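Local coordinates for hemolysin BL lytic component L1 (PDB 7NMQ), which is one of the lytic components of the Bacillus cereus enterotoxin haemolysin BL and probably takes part in forming alpha-helical pores in target membranes, at residues L142-V153 / L283-Y294. Residues are numbered along the deposited sequence; the frame is centred on the assembly and turned at random. Where two conformers were deposited one is given.
Sequences LYQNSTDFKNNV and LTNAKETLAYLY. With PEG (di(hydroxyethyl)ether), chain B.
F149 of segment 142-153 drives its ring as a knob into the hole formed by L283, A286, K287 and L290 of segment 283-294; the two helical segments run antiparallel (157°), their axes 8.8 Å apart at the closest. With CG anti to the backbone N (chi1 -173°), the phenyl reaches across edge first: L283 O sits at the ring's edge, near its plane, 3.3 Å from F149 CE2, while CZ rests 3.8 Å from A286 CB. L290 crosses it at about a right angle, CD1 meeting F149 CG at 3.6 Å. CG2 of V153, on F149's own helix, covers one ring face, and both V153 methyls lie against L283 CB. At the other end Y143 and Y294 form a T-shaped pair, planes at 76° and centroids 5.3 Å apart; the CD1 edge of Y143 points at one face of Y294, whose opposite face lies over A291 O. L142 CB packs 3.7 Å from Y294 CB. No direct hydrogen bond joins the two segments; one water bridges L142 O and L290 O, and another accepts from both K150 NZ and K287 NZ. K287 NZ makes salt bridges to E288 OE2 and to E181 of helix 173-200. The contact joins helices 107-154 and 275-325, consistent with the elongated helical bundle of ClyA/HblB-like toxins; L290 also touches helices 45-103 and 10-33.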
# COMPACT_ATOMS: atom_id res chain seq x y z
N LEU A 142 7.85 -10.66 -7.95
CA LEU A 142 8.69 -9.59 -7.38
C LEU A 142 9.90 -10.22 -6.70
O LEU A 142 11.01 -9.67 -6.80
CB LEU A 142 7.89 -8.75 -6.40
CG LEU A 142 6.80 -7.89 -7.02
CD1 LEU A 142 5.93 -7.29 -5.93
CD2 LEU A 142 7.35 -6.76 -7.89
N TYR A 143 9.69 -11.30 -5.96
CA TYR A 143 10.81 -11.98 -5.28
C TYR A 143 11.80 -12.54 -6.29
O TYR A 143 13.02 -12.42 -6.04
CB TYR A 143 10.26 -13.08 -4.37
CG TYR A 143 11.28 -13.83 -3.56
CD1 TYR A 143 12.15 -13.17 -2.72
CD2 TYR A 143 11.34 -15.22 -3.58
CE1 TYR A 143 13.07 -13.86 -1.94
CE2 TYR A 143 12.21 -15.92 -2.77
CZ TYR A 143 13.07 -15.25 -1.92
OH TYR A 143 13.93 -15.94 -1.08
N GLN A 144 11.33 -13.11 -7.39
CA GLN A 144 12.24 -13.68 -8.42
C GLN A 144 13.06 -12.55 -9.03
O GLN A 144 14.28 -12.68 -9.14
CB GLN A 144 11.42 -14.37 -9.49
CG GLN A 144 10.93 -15.72 -9.02
CD GLN A 144 12.09 -16.60 -8.66
OE1 GLN A 144 13.07 -16.71 -9.40
NE2 GLN A 144 12.02 -17.24 -7.50
N ASN A 145 12.41 -11.43 -9.35
CA ASN A 145 13.15 -10.32 -10.00
C ASN A 145 14.14 -9.73 -9.00
O ASN A 145 15.31 -9.45 -9.35
CB ASN A 145 12.16 -9.26 -10.49
CG ASN A 145 12.84 -8.16 -11.28
OD1 ASN A 145 13.64 -8.39 -12.19
ND2 ASN A 145 12.57 -6.95 -10.91
N SER A 146 13.76 -9.58 -7.73
CA SER A 146 14.63 -9.05 -6.67
C SER A 146 15.86 -9.95 -6.53
O SER A 146 16.97 -9.43 -6.45
CB SER A 146 13.91 -8.87 -5.35
OG SER A 146 14.79 -8.38 -4.38
N THR A 147 15.68 -11.25 -6.38
CA THR A 147 16.82 -12.14 -6.10
C THR A 147 17.73 -12.22 -7.34
O THR A 147 18.93 -12.27 -7.18
CB THR A 147 16.40 -13.51 -5.61
OG1 THR A 147 15.51 -14.09 -6.54
CG2 THR A 147 15.65 -13.39 -4.31
N ASP A 148 17.15 -12.28 -8.53
CA ASP A 148 17.94 -12.30 -9.80
C ASP A 148 18.82 -11.06 -9.86
O ASP A 148 20.04 -11.15 -10.12
CB ASP A 148 17.04 -12.21 -11.02
CG ASP A 148 16.27 -13.46 -11.37
OD1 ASP A 148 16.69 -14.54 -10.92
OD2 ASP A 148 15.33 -13.35 -12.18
N PHE A 149 18.22 -9.91 -9.60
CA PHE A 149 18.93 -8.62 -9.64
C PHE A 149 20.00 -8.58 -8.57
O PHE A 149 21.18 -8.26 -8.87
CB PHE A 149 17.91 -7.50 -9.53
CG PHE A 149 18.50 -6.13 -9.71
CD1 PHE A 149 18.71 -5.64 -10.97
CD2 PHE A 149 18.89 -5.37 -8.63
CE1 PHE A 149 19.23 -4.36 -11.15
CE2 PHE A 149 19.42 -4.12 -8.81
CZ PHE A 149 19.54 -3.60 -10.07
N LYS A 150 19.66 -8.93 -7.32
CA LYS A 150 20.64 -8.92 -6.22
C LYS A 150 21.81 -9.81 -6.61
O LYS A 150 22.95 -9.43 -6.37
CB LYS A 150 20.00 -9.44 -4.93
CG LYS A 150 20.96 -9.60 -3.76
CD LYS A 150 20.23 -9.85 -2.43
CE LYS A 150 21.15 -10.42 -1.38
NZ LYS A 150 22.18 -9.43 -1.00
N ASN A 151 21.57 -11.00 -7.14
CA ASN A 151 22.67 -11.92 -7.50
C ASN A 151 23.53 -11.31 -8.62
O ASN A 151 24.77 -11.42 -8.54
CB ASN A 151 22.11 -13.29 -7.85
CG ASN A 151 23.23 -14.26 -8.14
OD1 ASN A 151 24.05 -14.50 -7.29
ND2 ASN A 151 23.31 -14.69 -9.38
N ASN A 152 22.96 -10.64 -9.59
CA ASN A 152 23.75 -10.09 -10.71
C ASN A 152 24.51 -8.88 -10.20
O ASN A 152 25.66 -8.66 -10.65
CB ASN A 152 22.87 -9.74 -11.89
CG ASN A 152 22.37 -10.93 -12.67
OD1 ASN A 152 21.22 -10.98 -13.11
ND2 ASN A 152 23.24 -11.87 -12.90
N VAL A 153 23.96 -8.14 -9.23
CA VAL A 153 24.62 -6.93 -8.69
C VAL A 153 25.69 -7.27 -7.68
O VAL A 153 26.76 -6.59 -7.68
CB VAL A 153 23.59 -5.95 -8.12
CG1 VAL A 153 24.24 -4.84 -7.31
CG2 VAL A 153 22.75 -5.42 -9.28
N LEU A 283 22.46 0.93 -9.19
CA LEU A 283 22.15 -0.48 -8.98
C LEU A 283 21.84 -0.75 -7.52
O LEU A 283 20.93 -1.59 -7.25
CB LEU A 283 23.32 -1.34 -9.43
CG LEU A 283 23.57 -1.25 -10.93
CD1 LEU A 283 24.82 -2.03 -11.23
CD2 LEU A 283 22.39 -1.77 -11.76
N THR A 284 22.54 -0.12 -6.61
CA THR A 284 22.30 -0.37 -5.17
C THR A 284 20.92 0.17 -4.78
O THR A 284 20.16 -0.46 -4.06
CB THR A 284 23.42 0.21 -4.30
OG1 THR A 284 24.66 -0.35 -4.74
CG2 THR A 284 23.21 -0.14 -2.85
N ASN A 285 20.60 1.35 -5.27
CA ASN A 285 19.28 1.99 -5.07
C ASN A 285 18.19 1.04 -5.56
O ASN A 285 17.22 0.81 -4.82
CB ASN A 285 19.25 3.33 -5.80
CG ASN A 285 17.95 4.08 -5.62
OD1 ASN A 285 17.66 4.47 -4.51
ND2 ASN A 285 17.26 4.36 -6.72
N ALA A 286 18.33 0.53 -6.78
CA ALA A 286 17.32 -0.37 -7.36
C ALA A 286 17.23 -1.64 -6.51
O ALA A 286 16.12 -2.15 -6.33
CB ALA A 286 17.60 -0.64 -8.80
N LYS A 287 18.36 -2.18 -6.07
CA LYS A 287 18.36 -3.43 -5.30
C LYS A 287 17.47 -3.23 -4.07
O LYS A 287 16.66 -4.12 -3.74
CB LYS A 287 19.79 -3.74 -4.91
CG LYS A 287 19.95 -5.02 -4.12
CD LYS A 287 21.41 -5.37 -3.93
CE LYS A 287 22.20 -4.37 -3.14
NZ LYS A 287 21.85 -4.26 -1.71
N GLU A 288 17.64 -2.12 -3.40
CA GLU A 288 16.91 -1.87 -2.16
C GLU A 288 15.41 -1.78 -2.48
O GLU A 288 14.59 -2.40 -1.78
CB GLU A 288 17.43 -0.63 -1.45
CG GLU A 288 18.87 -0.79 -0.96
CD GLU A 288 19.01 -2.03 -0.07
OE1 GLU A 288 18.27 -2.16 0.94
OE2 GLU A 288 19.76 -2.95 -0.46
N THR A 289 15.06 -1.02 -3.49
CA THR A 289 13.65 -0.83 -3.86
C THR A 289 13.04 -2.17 -4.24
O THR A 289 11.87 -2.44 -3.91
CB THR A 289 13.49 0.22 -4.94
OG1 THR A 289 13.97 1.45 -4.43
CG2 THR A 289 12.04 0.32 -5.36
N LEU A 290 13.74 -3.01 -4.99
CA LEU A 290 13.10 -4.28 -5.44
C LEU A 290 12.76 -5.14 -4.21
O LEU A 290 11.76 -5.85 -4.32
CB LEU A 290 14.03 -5.05 -6.35
CG LEU A 290 14.26 -4.44 -7.73
CD1 LEU A 290 15.16 -5.34 -8.57
CD2 LEU A 290 12.99 -4.13 -8.46
N ALA A 291 13.58 -5.15 -3.17
CA ALA A 291 13.29 -5.90 -1.93
C ALA A 291 12.12 -5.23 -1.19
O ALA A 291 11.20 -5.95 -0.80
CB ALA A 291 14.49 -5.99 -1.03
N TYR A 292 12.11 -3.90 -1.09
CA TYR A 292 11.01 -3.18 -0.42
C TYR A 292 9.69 -3.47 -1.14
O TYR A 292 8.62 -3.56 -0.47
CB TYR A 292 11.32 -1.69 -0.36
CG TYR A 292 12.52 -1.32 0.47
CD1 TYR A 292 12.95 -2.10 1.54
CD2 TYR A 292 13.13 -0.11 0.29
CE1 TYR A 292 14.05 -1.74 2.31
CE2 TYR A 292 14.23 0.26 1.05
CZ TYR A 292 14.69 -0.53 2.09
OH TYR A 292 15.81 -0.11 2.79
N LEU A 293 9.69 -3.60 -2.46
CA LEU A 293 8.47 -3.90 -3.24
C LEU A 293 7.88 -5.23 -2.78
O LEU A 293 6.66 -5.26 -2.50
CB LEU A 293 8.75 -3.93 -4.75
CG LEU A 293 8.70 -2.59 -5.46
CD1 LEU A 293 9.42 -2.67 -6.81
CD2 LEU A 293 7.25 -2.17 -5.69
N TYR A 294 8.65 -6.32 -2.73
CA TYR A 294 7.99 -7.60 -2.38
C TYR A 294 7.59 -7.53 -0.90
O TYR A 294 6.54 -8.12 -0.55
CB TYR A 294 8.80 -8.83 -2.79
CG TYR A 294 9.95 -9.22 -1.91
CD1 TYR A 294 9.76 -9.80 -0.68
CD2 TYR A 294 11.27 -9.13 -2.37
CE1 TYR A 294 10.83 -10.17 0.12
CE2 TYR A 294 12.35 -9.53 -1.58
CZ TYR A 294 12.13 -10.04 -0.32
OH TYR A 294 13.20 -10.44 0.45
C1 PEG B . 17.28 -5.04 0.67
O1 PEG B . 16.30 -3.99 0.64
C2 PEG B . 17.82 -5.40 -0.69
O2 PEG B . 18.17 -6.79 -0.74
C3 PEG B . 18.06 -7.34 -2.04
C4 PEG B . 16.86 -6.83 -2.73
O4 PEG B . 16.99 -6.76 -4.10
O HOH W 1 10.81 -6.85 -6.80
O HOH W 2 20.93 -6.88 -0.64